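Long-range contacts in enoyl-CoA hydratase/isomerase family protein (Ruegeria pomeroyi, PDB 3L3S), which belongs to the crotonase superfamily and probably acts as a hydro-lyase on acyl-CoA thioesters in fatty acid metabolism: residues G16-T21 with H52-H57; A37-L42 with C93-L98; R61-G66 with A109-I114; C103-I108 with P212-L217; L128-P133 with T196-L201. All blocks are in the same frame, centred on the assembly; numbering follows the deposited sequence.

Interaction 1. Residues G16-T21 with H52-H57; sequences GVLTLT and HVLVIH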
# COMPACT_ATOMS: atom_id res chain seq x y z
N GLY B 16 -6.61 4.91 -32.38
CA GLY B 16 -7.02 5.33 -31.05
C GLY B 16 -5.91 5.63 -30.04
O GLY B 16 -6.17 6.22 -28.99
N VAL B 17 -4.69 5.23 -30.37
CA VAL B 17 -3.53 5.44 -29.51
C VAL B 17 -2.82 6.75 -29.86
O VAL B 17 -2.38 6.93 -30.99
CB VAL B 17 -2.52 4.26 -29.64
CG1 VAL B 17 -1.43 4.36 -28.59
CG2 VAL B 17 -3.24 2.93 -29.55
N LEU B 18 -2.74 7.65 -28.88
CA LEU B 18 -2.05 8.94 -29.04
C LEU B 18 -0.71 8.92 -28.29
O LEU B 18 -0.66 8.90 -27.06
CB LEU B 18 -2.92 10.12 -28.56
CG LEU B 18 -2.34 11.54 -28.48
CD1 LEU B 18 -1.79 12.05 -29.82
CD2 LEU B 18 -3.40 12.48 -27.98
N THR B 19 0.37 8.92 -29.06
CA THR B 19 1.71 8.90 -28.52
C THR B 19 2.28 10.30 -28.45
O THR B 19 2.31 11.03 -29.44
CB THR B 19 2.64 7.94 -29.32
OG1 THR B 19 2.11 6.61 -29.23
CG2 THR B 19 4.06 7.92 -28.75
N LEU B 20 2.65 10.68 -27.23
CA LEU B 20 3.24 11.96 -26.90
C LEU B 20 4.73 11.71 -26.76
O LEU B 20 5.19 11.08 -25.80
CB LEU B 20 2.63 12.52 -25.60
CG LEU B 20 1.11 12.77 -25.58
CD1 LEU B 20 0.66 13.35 -24.22
CD2 LEU B 20 0.72 13.71 -26.70
N THR B 21 5.47 12.13 -27.78
CA THR B 21 6.92 11.95 -27.80
C THR B 21 7.62 13.26 -27.41
O THR B 21 7.70 14.20 -28.20
CB THR B 21 7.37 11.39 -29.17
OG1 THR B 21 6.71 10.14 -29.41
CG2 THR B 21 8.86 11.14 -29.19
N HIS B 52 -8.32 7.39 -27.69
CA HIS B 52 -8.81 6.43 -26.71
C HIS B 52 -7.81 6.19 -25.58
O HIS B 52 -8.20 6.04 -24.43
CB HIS B 52 -9.16 5.10 -27.39
CG HIS B 52 -10.31 5.17 -28.35
ND1 HIS B 52 -10.82 4.04 -28.96
CD2 HIS B 52 -11.03 6.21 -28.84
CE1 HIS B 52 -11.79 4.38 -29.79
NE2 HIS B 52 -11.94 5.69 -29.73
N VAL B 53 -6.53 6.12 -25.93
CA VAL B 53 -5.45 5.89 -24.96
C VAL B 53 -4.24 6.80 -25.19
O VAL B 53 -3.95 7.17 -26.33
CB VAL B 53 -4.97 4.40 -24.93
CG1 VAL B 53 -5.98 3.51 -24.27
CG2 VAL B 53 -4.76 3.88 -26.31
N LEU B 54 -3.57 7.17 -24.11
CA LEU B 54 -2.39 8.04 -24.16
C LEU B 54 -1.10 7.30 -23.82
O LEU B 54 -1.07 6.49 -22.89
CB LEU B 54 -2.51 9.20 -23.16
CG LEU B 54 -3.42 10.42 -23.28
CD1 LEU B 54 -2.96 11.27 -24.42
CD2 LEU B 54 -4.89 10.04 -23.41
N VAL B 55 -0.06 7.56 -24.61
CA VAL B 55 1.27 6.99 -24.39
C VAL B 55 2.24 8.17 -24.30
O VAL B 55 2.21 9.05 -25.15
CB VAL B 55 1.75 6.01 -25.52
CG1 VAL B 55 3.20 5.58 -25.27
CG2 VAL B 55 0.86 4.76 -25.57
N ILE B 56 3.00 8.23 -23.21
CA ILE B 56 3.98 9.29 -22.97
C ILE B 56 5.37 8.66 -23.08
O ILE B 56 5.77 7.84 -22.25
CB ILE B 56 3.77 9.97 -21.58
CG1 ILE B 56 2.39 10.65 -21.56
CG2 ILE B 56 4.86 11.01 -21.31
CD1 ILE B 56 1.97 11.20 -20.21
N HIS B 57 6.09 9.06 -24.11
CA HIS B 57 7.42 8.54 -24.39
C HIS B 57 8.49 9.63 -24.35
O HIS B 57 8.42 10.62 -25.07
CB HIS B 57 7.39 7.85 -25.78
CG HIS B 57 8.62 7.05 -26.13
ND1 HIS B 57 8.87 6.64 -27.42
CD2 HIS B 57 9.63 6.55 -25.37
CE1 HIS B 57 9.98 5.92 -27.45
NE2 HIS B 57 10.46 5.86 -26.22
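V17, V53 and V55 meet on one face of two neighbouring parallel strands, L18, L20, L54 and I56 on the other. V17 divides its methyls between two partners: CG2, anti to the carbonyl carbon, lies 3.7 Å from CG2 of V53, while CG1 leans on CG2 of V55. On the leucine face L18 and L54 run side by side, pointing the same way, with L18 CD2 3.8 Å from L54 CD1; CD1 of L20 reaches L54 CD1 and I56 CG1 more distantly. Helix 32-45 covers this face through A41 and A45, and helix 194-207 covers the valines. Between the two layers the backbones alternate donors and acceptors: L18 N binds V53 O at 2.9 Å, V55 N binds L18 O, and L20 N binds V55 O at 2.7 Å. H57 N closes the ladder on L20 O. G16 O takes two donors, H52 N at 2.8 Å on a lone pair and V53 N at 3.1 Å, tilted from the carbonyl plane. The H52 ring has G16 CA over one face and gives ND1 to A206 O. The pair closes the beta-alpha-beta unit of strand 17-22, helix 32-45 and strand 53-58, part of the crotonase fold.

Interaction 2. Residues A37-L42 with C93-L98; sequences ALHDAL and CSALML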
# COMPACT_ATOMS: atom_id res chain seq x y z
N ALA B 37 2.76 22.70 -23.16
CA ALA B 37 2.59 21.87 -24.36
C ALA B 37 1.98 20.52 -24.00
O ALA B 37 1.10 20.02 -24.70
CB ALA B 37 3.91 21.68 -25.07
N LEU B 38 2.43 19.95 -22.88
CA LEU B 38 1.94 18.66 -22.41
C LEU B 38 0.52 18.76 -21.90
O LEU B 38 -0.26 17.83 -22.08
CB LEU B 38 2.83 18.08 -21.31
CG LEU B 38 4.06 17.27 -21.71
CD1 LEU B 38 4.92 17.05 -20.48
CD2 LEU B 38 3.65 15.92 -22.33
N HIS B 39 0.17 19.91 -21.33
CA HIS B 39 -1.17 20.13 -20.80
C HIS B 39 -2.17 20.42 -21.92
O HIS B 39 -3.30 19.94 -21.86
CB HIS B 39 -1.17 21.25 -19.75
CG HIS B 39 -2.20 21.08 -18.68
ND1 HIS B 39 -2.21 21.87 -17.55
CD2 HIS B 39 -3.28 20.27 -18.57
CE1 HIS B 39 -3.26 21.55 -16.80
NE2 HIS B 39 -3.92 20.59 -17.40
N ASP B 40 -1.72 21.13 -22.95
CA ASP B 40 -2.54 21.46 -24.11
C ASP B 40 -2.90 20.20 -24.88
O ASP B 40 -4.03 20.04 -25.33
CB ASP B 40 -1.80 22.44 -25.04
CG ASP B 40 -2.34 23.85 -24.96
OD1 ASP B 40 -1.59 24.76 -24.53
OD2 ASP B 40 -3.53 24.05 -25.33
N ALA B 41 -1.93 19.28 -24.95
CA ALA B 41 -2.08 18.00 -25.64
C ALA B 41 -3.04 17.07 -24.89
O ALA B 41 -3.72 16.25 -25.51
CB ALA B 41 -0.71 17.34 -25.80
N LEU B 42 -3.08 17.22 -23.57
CA LEU B 42 -3.93 16.43 -22.70
C LEU B 42 -5.37 16.96 -22.67
O LEU B 42 -6.31 16.16 -22.66
CB LEU B 42 -3.33 16.40 -21.29
CG LEU B 42 -4.05 15.58 -20.21
CD1 LEU B 42 -3.99 14.10 -20.54
CD2 LEU B 42 -3.42 15.88 -18.88
N CYS B 93 2.77 22.85 -13.05
CA CYS B 93 3.27 21.48 -13.08
C CYS B 93 2.34 20.58 -12.29
O CYS B 93 2.01 19.49 -12.75
CB CYS B 93 4.69 21.38 -12.51
SG CYS B 93 5.31 19.70 -12.51
N SER B 94 1.86 21.07 -11.15
CA SER B 94 0.93 20.34 -10.28
C SER B 94 -0.43 20.19 -10.95
O SER B 94 -1.06 19.13 -10.84
CB SER B 94 0.76 21.05 -8.94
OG SER B 94 1.93 20.92 -8.15
N ALA B 95 -0.83 21.21 -11.71
CA ALA B 95 -2.12 21.19 -12.42
C ALA B 95 -2.12 20.15 -13.54
O ALA B 95 -3.15 19.53 -13.82
CB ALA B 95 -2.46 22.58 -12.97
N LEU B 96 -0.95 19.95 -14.16
CA LEU B 96 -0.77 18.97 -15.23
C LEU B 96 -0.81 17.56 -14.65
O LEU B 96 -1.60 16.71 -15.09
CB LEU B 96 0.57 19.20 -15.96
CG LEU B 96 1.21 18.07 -16.79
CD1 LEU B 96 0.47 17.85 -18.09
CD2 LEU B 96 2.67 18.41 -17.05
N MSE B 97 -0.01 17.35 -13.61
CA MSE B 97 0.11 16.06 -12.94
C MSE B 97 -1.18 15.57 -12.31
O MSE B 97 -1.44 14.36 -12.29
CB MSE B 97 1.23 16.11 -11.90
CG MSE B 97 2.58 16.49 -12.46
SE MSE B 97 3.24 15.23 -13.74
CE MSE B 97 4.86 16.17 -14.30
N LEU B 98 -2.02 16.51 -11.88
CA LEU B 98 -3.32 16.22 -11.28
C LEU B 98 -4.24 15.71 -12.38
O LEU B 98 -4.73 14.57 -12.31
CB LEU B 98 -3.92 17.49 -10.66
CG LEU B 98 -4.34 17.52 -9.18
CD1 LEU B 98 -4.96 18.89 -8.85
CD2 LEU B 98 -5.31 16.40 -8.85
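Two helices of the crotonase fold, 32-45 and 84-101, meet here with their segment axes 9.9 Å apart and inclined at 33°, through H39 on one and L96 on the other. The imidazole of H39 lies over the backbone of the second helix: CA of L96 sits above the centre of the ring, 4.0 Å from its centroid, in a CH-pi contact. CE1 of the same ring approaches A95 O at 3.6 Å. In L96, CG lies anti to the backbone N (chi1 160°), and CD1 beyond it rests on the first helix, 3.9 Å from H39 N and 4.0 Å from L38 CB; CD2 of L42 touches CD1 more loosely. The rotation of the imidazole is fixed at its far end, where NE2 is hydrogen-bonded to D99, one turn beyond A95. An alanine in place of H39 would probably leave D99 without this partner and open a gap above the L96 backbone. The opposite side of helix 84-101 is used by the second subunit, whose T236 is hydrogen-bonded to S94 OG and whose Y232 packs on L98. The helix pair belongs to the crotonase fold, with 32-45 the crossover helix between strands 17-22 and 53-58.

Interaction 3. Residues R61-G66 with A109-I114; sequences RIFCAG and ALVEGI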
# COMPACT_ATOMS: atom_id res chain seq x y z
N ARG B 61 18.45 7.65 -23.53
CA ARG B 61 19.23 7.62 -22.29
C ARG B 61 18.49 8.20 -21.06
O ARG B 61 18.66 7.72 -19.94
CB ARG B 61 20.56 8.36 -22.53
CG ARG B 61 21.37 8.72 -21.28
CD ARG B 61 22.62 9.50 -21.59
NE ARG B 61 22.46 10.52 -22.63
CZ ARG B 61 22.90 11.77 -22.53
NH1 ARG B 61 23.53 12.18 -21.43
NH2 ARG B 61 22.81 12.58 -23.56
N ILE B 62 17.74 9.28 -21.29
CA ILE B 62 16.99 9.93 -20.23
C ILE B 62 15.50 9.97 -20.60
O ILE B 62 15.15 10.38 -21.71
CB ILE B 62 17.49 11.41 -19.97
CG1 ILE B 62 19.00 11.43 -19.66
CG2 ILE B 62 16.75 12.02 -18.77
CD1 ILE B 62 19.62 12.80 -19.46
N PHE B 63 14.64 9.50 -19.68
CA PHE B 63 13.20 9.56 -19.92
C PHE B 63 12.79 11.02 -19.80
O PHE B 63 12.15 11.56 -20.70
CB PHE B 63 12.42 8.70 -18.91
CG PHE B 63 10.91 8.85 -19.01
CD1 PHE B 63 10.21 8.38 -20.14
CD2 PHE B 63 10.19 9.48 -17.98
CE1 PHE B 63 8.80 8.53 -20.25
CE2 PHE B 63 8.79 9.65 -18.07
CZ PHE B 63 8.09 9.17 -19.21
N CYS B 64 13.18 11.63 -18.68
CA CYS B 64 12.90 13.03 -18.37
C CYS B 64 13.68 13.39 -17.11
O CYS B 64 13.60 12.70 -16.08
CB CYS B 64 11.39 13.25 -18.16
SG CYS B 64 10.94 14.92 -17.74
N ALA B 65 14.46 14.47 -17.20
CA ALA B 65 15.29 14.95 -16.10
C ALA B 65 14.51 15.78 -15.09
O ALA B 65 14.96 15.98 -13.95
CB ALA B 65 16.49 15.73 -16.64
N GLY B 66 13.31 16.19 -15.48
CA GLY B 66 12.48 17.01 -14.62
C GLY B 66 12.54 18.42 -15.15
O GLY B 66 12.79 18.62 -16.33
N ALA B 109 3.28 5.17 -19.63
CA ALA B 109 4.62 5.71 -19.77
C ALA B 109 5.61 4.65 -20.26
O ALA B 109 5.63 3.52 -19.75
CB ALA B 109 5.08 6.29 -18.45
N LEU B 110 6.36 4.99 -21.31
CA LEU B 110 7.39 4.11 -21.90
C LEU B 110 8.75 4.68 -21.48
O LEU B 110 9.16 5.75 -21.95
CB LEU B 110 7.23 4.08 -23.42
CG LEU B 110 7.83 3.01 -24.35
CD1 LEU B 110 7.18 3.17 -25.72
CD2 LEU B 110 9.34 3.10 -24.50
N VAL B 111 9.43 3.97 -20.58
CA VAL B 111 10.72 4.38 -20.02
C VAL B 111 11.90 3.50 -20.46
O VAL B 111 11.93 2.30 -20.17
CB VAL B 111 10.63 4.42 -18.46
CG1 VAL B 111 11.94 4.81 -17.80
CG2 VAL B 111 9.55 5.39 -18.04
N GLU B 112 12.89 4.13 -21.12
CA GLU B 112 14.10 3.46 -21.63
C GLU B 112 15.36 3.86 -20.85
O GLU B 112 16.40 3.18 -20.95
CB GLU B 112 14.33 3.79 -23.11
CG GLU B 112 13.28 3.28 -24.08
CD GLU B 112 13.35 3.92 -25.45
OE1 GLU B 112 13.63 5.13 -25.54
OE2 GLU B 112 13.10 3.22 -26.45
N GLY B 113 15.28 4.98 -20.13
CA GLY B 113 16.42 5.47 -19.37
C GLY B 113 16.11 6.00 -17.98
O GLY B 113 15.23 5.48 -17.29
N ILE B 114 16.84 7.03 -17.57
CA ILE B 114 16.65 7.61 -16.25
C ILE B 114 15.47 8.59 -16.11
O ILE B 114 15.26 9.48 -16.95
CB ILE B 114 17.99 8.18 -15.64
CG1 ILE B 114 17.78 8.67 -14.19
CG2 ILE B 114 18.58 9.25 -16.54
CD1 ILE B 114 19.06 9.11 -13.46
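F63 and V111 cross at about a right angle, the valine methyl CG2 standing over the centre of the phenyl face, 3.8 Å from the ring centroid and 13° off its normal, a CH-pi contact. F63 carries CG anti to the backbone N (chi1 173°), which sets the root of the ring beside that methyl, and V111 holds CG2 anti to its carbonyl carbon. Beyond it CE1 of F63 lies 3.3 Å from L110 O, oblique to the ring, and CZ 4.2 Å from A109 CB. M123 and L122 of helix 118-124 also touch F63. An alanine in place of F63 would probably leave V111 CG2 without its aromatic partner and open a gap between the chain corner and helix 118-124. I62 and I114 lie side by side, pointing the same way, with I62 CG1 3.8 Å from I114 CG2; that methyl occupies the crowded position between the backbone N and the carbonyl carbon. In the backbone I114 N binds R61 O at 3.1 Å and F63 N binds I114 O at 2.8 Å, the donor standing above the carbonyl plane; C64 N adds a weak bond to the same oxygen. G113 passes so close to R61 O, with CA 3.2 Å away, that a side chain would clash there. Polar bonds therefore set the register where the short sheet begins, while the ring ties that corner to the larger sheet by dispersion and CH-pi contact.

Interaction 4. Residues C103-I108 with P212-L217; sequences CPKPTI and PLRRGL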
# COMPACT_ATOMS: atom_id res chain seq x y z
N CYS B 103 -7.10 11.54 -15.24
CA CYS B 103 -7.56 11.42 -16.62
C CYS B 103 -8.33 10.12 -16.83
O CYS B 103 -7.79 9.04 -16.59
CB CYS B 103 -6.36 11.48 -17.58
SG CYS B 103 -6.74 11.32 -19.34
N PRO B 104 -9.61 10.20 -17.26
CA PRO B 104 -10.49 9.03 -17.50
C PRO B 104 -9.93 8.03 -18.50
O PRO B 104 -10.21 6.84 -18.39
CB PRO B 104 -11.77 9.67 -18.02
CG PRO B 104 -11.78 10.99 -17.36
CD PRO B 104 -10.36 11.44 -17.52
N LYS B 105 -9.16 8.52 -19.48
CA LYS B 105 -8.54 7.70 -20.52
C LYS B 105 -7.19 7.17 -20.03
O LYS B 105 -6.45 7.89 -19.35
CB LYS B 105 -8.37 8.52 -21.80
CG LYS B 105 -9.70 8.87 -22.43
CD LYS B 105 -9.60 9.79 -23.61
CE LYS B 105 -10.98 10.39 -23.87
NZ LYS B 105 -11.02 11.16 -25.13
N PRO B 106 -6.86 5.88 -20.31
CA PRO B 106 -5.59 5.27 -19.88
C PRO B 106 -4.33 5.98 -20.35
O PRO B 106 -4.23 6.39 -21.50
CB PRO B 106 -5.65 3.87 -20.47
CG PRO B 106 -7.10 3.58 -20.50
CD PRO B 106 -7.69 4.87 -21.00
N THR B 107 -3.42 6.20 -19.41
CA THR B 107 -2.14 6.86 -19.67
C THR B 107 -1.00 5.87 -19.39
O THR B 107 -0.96 5.23 -18.33
CB THR B 107 -1.98 8.14 -18.85
OG1 THR B 107 -2.03 7.82 -17.45
CG2 THR B 107 -3.12 9.14 -19.17
N ILE B 108 -0.13 5.67 -20.37
CA ILE B 108 0.99 4.73 -20.27
C ILE B 108 2.33 5.41 -20.53
O ILE B 108 2.51 6.07 -21.55
CB ILE B 108 0.85 3.54 -21.28
CG1 ILE B 108 -0.48 2.80 -21.07
CG2 ILE B 108 2.01 2.54 -21.11
CD1 ILE B 108 -0.98 2.03 -22.27
N PRO B 212 -17.52 1.94 -20.69
CA PRO B 212 -17.33 1.32 -19.37
C PRO B 212 -15.88 1.41 -18.88
O PRO B 212 -15.63 1.34 -17.67
CB PRO B 212 -17.68 -0.15 -19.64
CG PRO B 212 -18.67 -0.08 -20.68
CD PRO B 212 -18.05 0.93 -21.62
N LEU B 213 -14.95 1.57 -19.83
CA LEU B 213 -13.51 1.67 -19.55
C LEU B 213 -13.21 2.98 -18.84
O LEU B 213 -12.51 2.99 -17.83
CB LEU B 213 -12.72 1.63 -20.87
CG LEU B 213 -11.27 1.16 -21.05
CD1 LEU B 213 -10.75 1.78 -22.33
CD2 LEU B 213 -10.35 1.52 -19.91
N ARG B 214 -13.70 4.09 -19.41
CA ARG B 214 -13.47 5.43 -18.86
C ARG B 214 -14.19 5.65 -17.55
O ARG B 214 -13.61 6.16 -16.60
CB ARG B 214 -13.84 6.50 -19.87
CG ARG B 214 -12.89 6.50 -21.02
CD ARG B 214 -13.44 7.21 -22.22
NE ARG B 214 -12.73 6.74 -23.41
CZ ARG B 214 -12.94 7.20 -24.63
NH1 ARG B 214 -13.83 8.17 -24.85
NH2 ARG B 214 -12.25 6.69 -25.64
N ARG B 215 -15.44 5.17 -17.50
CA ARG B 215 -16.27 5.26 -16.30
C ARG B 215 -15.64 4.37 -15.21
O ARG B 215 -15.56 4.76 -14.06
CB ARG B 215 -17.69 4.80 -16.63
CG ARG B 215 -18.75 5.16 -15.61
CD ARG B 215 -19.28 6.58 -15.77
NE ARG B 215 -20.17 6.92 -14.65
CZ ARG B 215 -19.82 7.69 -13.62
NH1 ARG B 215 -18.60 8.22 -13.55
NH2 ARG B 215 -20.69 7.92 -12.65
N GLY B 216 -15.11 3.23 -15.64
CA GLY B 216 -14.47 2.28 -14.74
C GLY B 216 -13.16 2.76 -14.13
O GLY B 216 -12.91 2.53 -12.95
N LEU B 217 -12.35 3.44 -14.94
CA LEU B 217 -11.07 3.99 -14.50
C LEU B 217 -11.30 5.17 -13.57
O LEU B 217 -10.64 5.28 -12.54
CB LEU B 217 -10.23 4.47 -15.69
CG LEU B 217 -8.75 4.09 -15.78
CD1 LEU B 217 -8.13 4.91 -16.88
CD2 LEU B 217 -7.94 4.28 -14.49
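The chain at C103-P106 runs extended, but for a turn at P104, past helix 210-223, with P104 CA 4.9 Å from R214 CA and no hydrogen bond between the segments. P104 O is the focus of the helix side: L217 CD1 approaches it at 3.2 Å, and the CA of R214 makes a CA-H...O contact with it at 3.6 Å. L217 CD1 also reaches P106 CG, which meets L213 CD2 at 3.9 Å, so methyls of both leucines converge on the proline CG. On the other side K105 and R214 cross obliquely, both with extended chains. The methylene CE of K105 lies over one face of the guanidinium, offset toward its rim and 3.7 Å from NH1. K105 NZ stands 4.1 Å from the same NH1, two like charges close together. Each has another partner: NZ is hydrogen-bonded to the carbonyl oxygens of A45 and V51, R214 NH2 to Q210. L169 of the third subunit packs on L213 and L217. The contact therefore combines proline-leucine packing with the R214 chain laid against P104 and K105, and the neighbouring cations probably tolerate each other because carbonyl and amide oxygens draw their polar ends elsewhere.

Interaction 5. Residues L128-P133 with T196-L201; sequences LAYASP and THVADL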
# COMPACT_ATOMS: atom_id res chain seq x y z
N LEU B 128 -0.15 3.32 -16.10
CA LEU B 128 0.81 2.23 -16.31
C LEU B 128 2.22 2.74 -16.69
O LEU B 128 2.39 3.87 -17.17
CB LEU B 128 0.28 1.25 -17.36
CG LEU B 128 -1.11 0.63 -17.15
CD1 LEU B 128 -1.50 -0.23 -18.33
CD2 LEU B 128 -1.16 -0.16 -15.85
N ALA B 129 3.23 1.91 -16.42
CA ALA B 129 4.62 2.25 -16.72
C ALA B 129 5.41 0.99 -17.04
O ALA B 129 5.39 0.02 -16.28
CB ALA B 129 5.27 3.00 -15.55
N TYR B 130 6.05 0.99 -18.21
CA TYR B 130 6.85 -0.15 -18.67
C TYR B 130 8.28 0.29 -18.95
O TYR B 130 8.52 1.28 -19.66
CB TYR B 130 6.21 -0.79 -19.92
CG TYR B 130 4.83 -1.34 -19.65
CD1 TYR B 130 4.66 -2.66 -19.17
CD2 TYR B 130 3.69 -0.51 -19.76
CE1 TYR B 130 3.37 -3.14 -18.79
CE2 TYR B 130 2.41 -0.98 -19.38
CZ TYR B 130 2.26 -2.29 -18.89
OH TYR B 130 1.02 -2.70 -18.44
N ALA B 131 9.22 -0.44 -18.36
CA ALA B 131 10.62 -0.11 -18.51
C ALA B 131 11.51 -1.20 -19.09
O ALA B 131 11.12 -2.37 -19.18
CB ALA B 131 11.18 0.36 -17.18
N SER B 132 12.69 -0.77 -19.54
CA SER B 132 13.73 -1.65 -20.09
C SER B 132 14.64 -1.90 -18.88
O SER B 132 14.51 -1.20 -17.88
CB SER B 132 14.50 -0.92 -21.20
OG SER B 132 15.50 -0.03 -20.70
N PRO B 133 15.54 -2.92 -18.94
CA PRO B 133 16.42 -3.16 -17.78
C PRO B 133 17.38 -2.04 -17.39
O PRO B 133 17.68 -1.88 -16.21
CB PRO B 133 17.16 -4.42 -18.17
CG PRO B 133 16.12 -5.17 -18.89
CD PRO B 133 15.56 -4.10 -19.81
N THR B 196 6.91 -2.60 -28.94
CA THR B 196 5.77 -3.43 -29.39
C THR B 196 4.82 -3.75 -28.25
O THR B 196 3.61 -3.66 -28.42
CB THR B 196 6.21 -4.77 -30.02
OG1 THR B 196 7.12 -5.45 -29.13
CG2 THR B 196 6.86 -4.56 -31.37
N HIS B 197 5.38 -4.07 -27.08
CA HIS B 197 4.61 -4.40 -25.88
C HIS B 197 3.61 -3.30 -25.51
O HIS B 197 2.44 -3.58 -25.29
CB HIS B 197 5.54 -4.66 -24.69
CG HIS B 197 4.83 -5.14 -23.46
ND1 HIS B 197 4.57 -6.47 -23.22
CD2 HIS B 197 4.33 -4.46 -22.40
CE1 HIS B 197 3.94 -6.59 -22.06
NE2 HIS B 197 3.78 -5.38 -21.55
N VAL B 198 4.11 -2.06 -25.46
CA VAL B 198 3.31 -0.88 -25.14
C VAL B 198 2.28 -0.60 -26.24
O VAL B 198 1.12 -0.37 -25.95
CB VAL B 198 4.23 0.36 -24.91
CG1 VAL B 198 3.41 1.65 -24.75
CG2 VAL B 198 5.08 0.14 -23.67
N ALA B 199 2.71 -0.70 -27.50
CA ALA B 199 1.84 -0.46 -28.65
C ALA B 199 0.67 -1.46 -28.75
O ALA B 199 -0.45 -1.06 -29.06
CB ALA B 199 2.65 -0.45 -29.94
N ASP B 200 0.94 -2.72 -28.42
CA ASP B 200 -0.07 -3.79 -28.46
C ASP B 200 -1.02 -3.69 -27.27
O ASP B 200 -2.23 -3.89 -27.42
CB ASP B 200 0.59 -5.19 -28.44
CG ASP B 200 1.40 -5.48 -29.70
OD1 ASP B 200 1.09 -4.94 -30.78
OD2 ASP B 200 2.37 -6.26 -29.60
N LEU B 201 -0.46 -3.35 -26.11
CA LEU B 201 -1.21 -3.20 -24.86
C LEU B 201 -2.14 -1.98 -24.95
O LEU B 201 -3.30 -2.06 -24.55
CB LEU B 201 -0.22 -3.07 -23.70
CG LEU B 201 -0.68 -3.28 -22.25
CD1 LEU B 201 0.32 -4.16 -21.52
CD2 LEU B 201 -0.80 -1.93 -21.57
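H197 is the first residue of 196-201 to meet the strand, bringing its imidazole edge to Y130. NE2 lies 3.6 Å from Y130 CE1 and CD2 3.7 Å from Y130 CD1; the two ring planes are turned 57° to each other and their centroids are 5.0 Å apart, an oblique pair. CG of H197 lies anti to the backbone N (chi1 -175°), which sets the ring's root on the tyrosine side. V198 follows with one methyl, CG2 4.0 Å from Y130 CB, at the base of the same side chain. One turn on, L201 reaches its tip to the tip of Y130: CD1 is 3.5 Å from OH and 3.8 Å from CZ. CD2 of L201 turns to the strand's other inward residue, lying 3.7 Å from L128 CD1. The phenol oxygen is not left among methyls alone, for it is hydrogen-bonded to E166 of the third subunit, which also packs on L128. I108 of the adjacent strand 107-111 touches Y130, V198 and L201. The helix runs against the strand at 155° and lies over the face of the mixed sheet, whose strands here run parallel, an alpha/beta layer of the crotonase fold whose margin is shared with a neighbouring subunit.

Overall arrangement
Interactions 1, 3, 4 and 5 all reach the main sheet: strand 53-58 of interaction 1 neighbours strand 107-111, used by interactions 3 and 4, and that strand neighbours 128-131 of interaction 5. Only interaction 1 is a strand pair bound throughout by backbone hydrogen bonds; interaction 3 has a few such bonds at a chain corner, and interactions 2, 4 and 5 join their segments without hydrogen bonds. Helix 32-45 of interaction 2 covers the sheet's leucine face, touching interaction 1 through L20 and A41, whereas helix 194-207 of interaction 5 covers the valine face, with V198 on V55. Interactions 2 to 5 are largely buried, interaction 1 partly. Interactions 4 and 5 border the third subunit, interaction 2 the second.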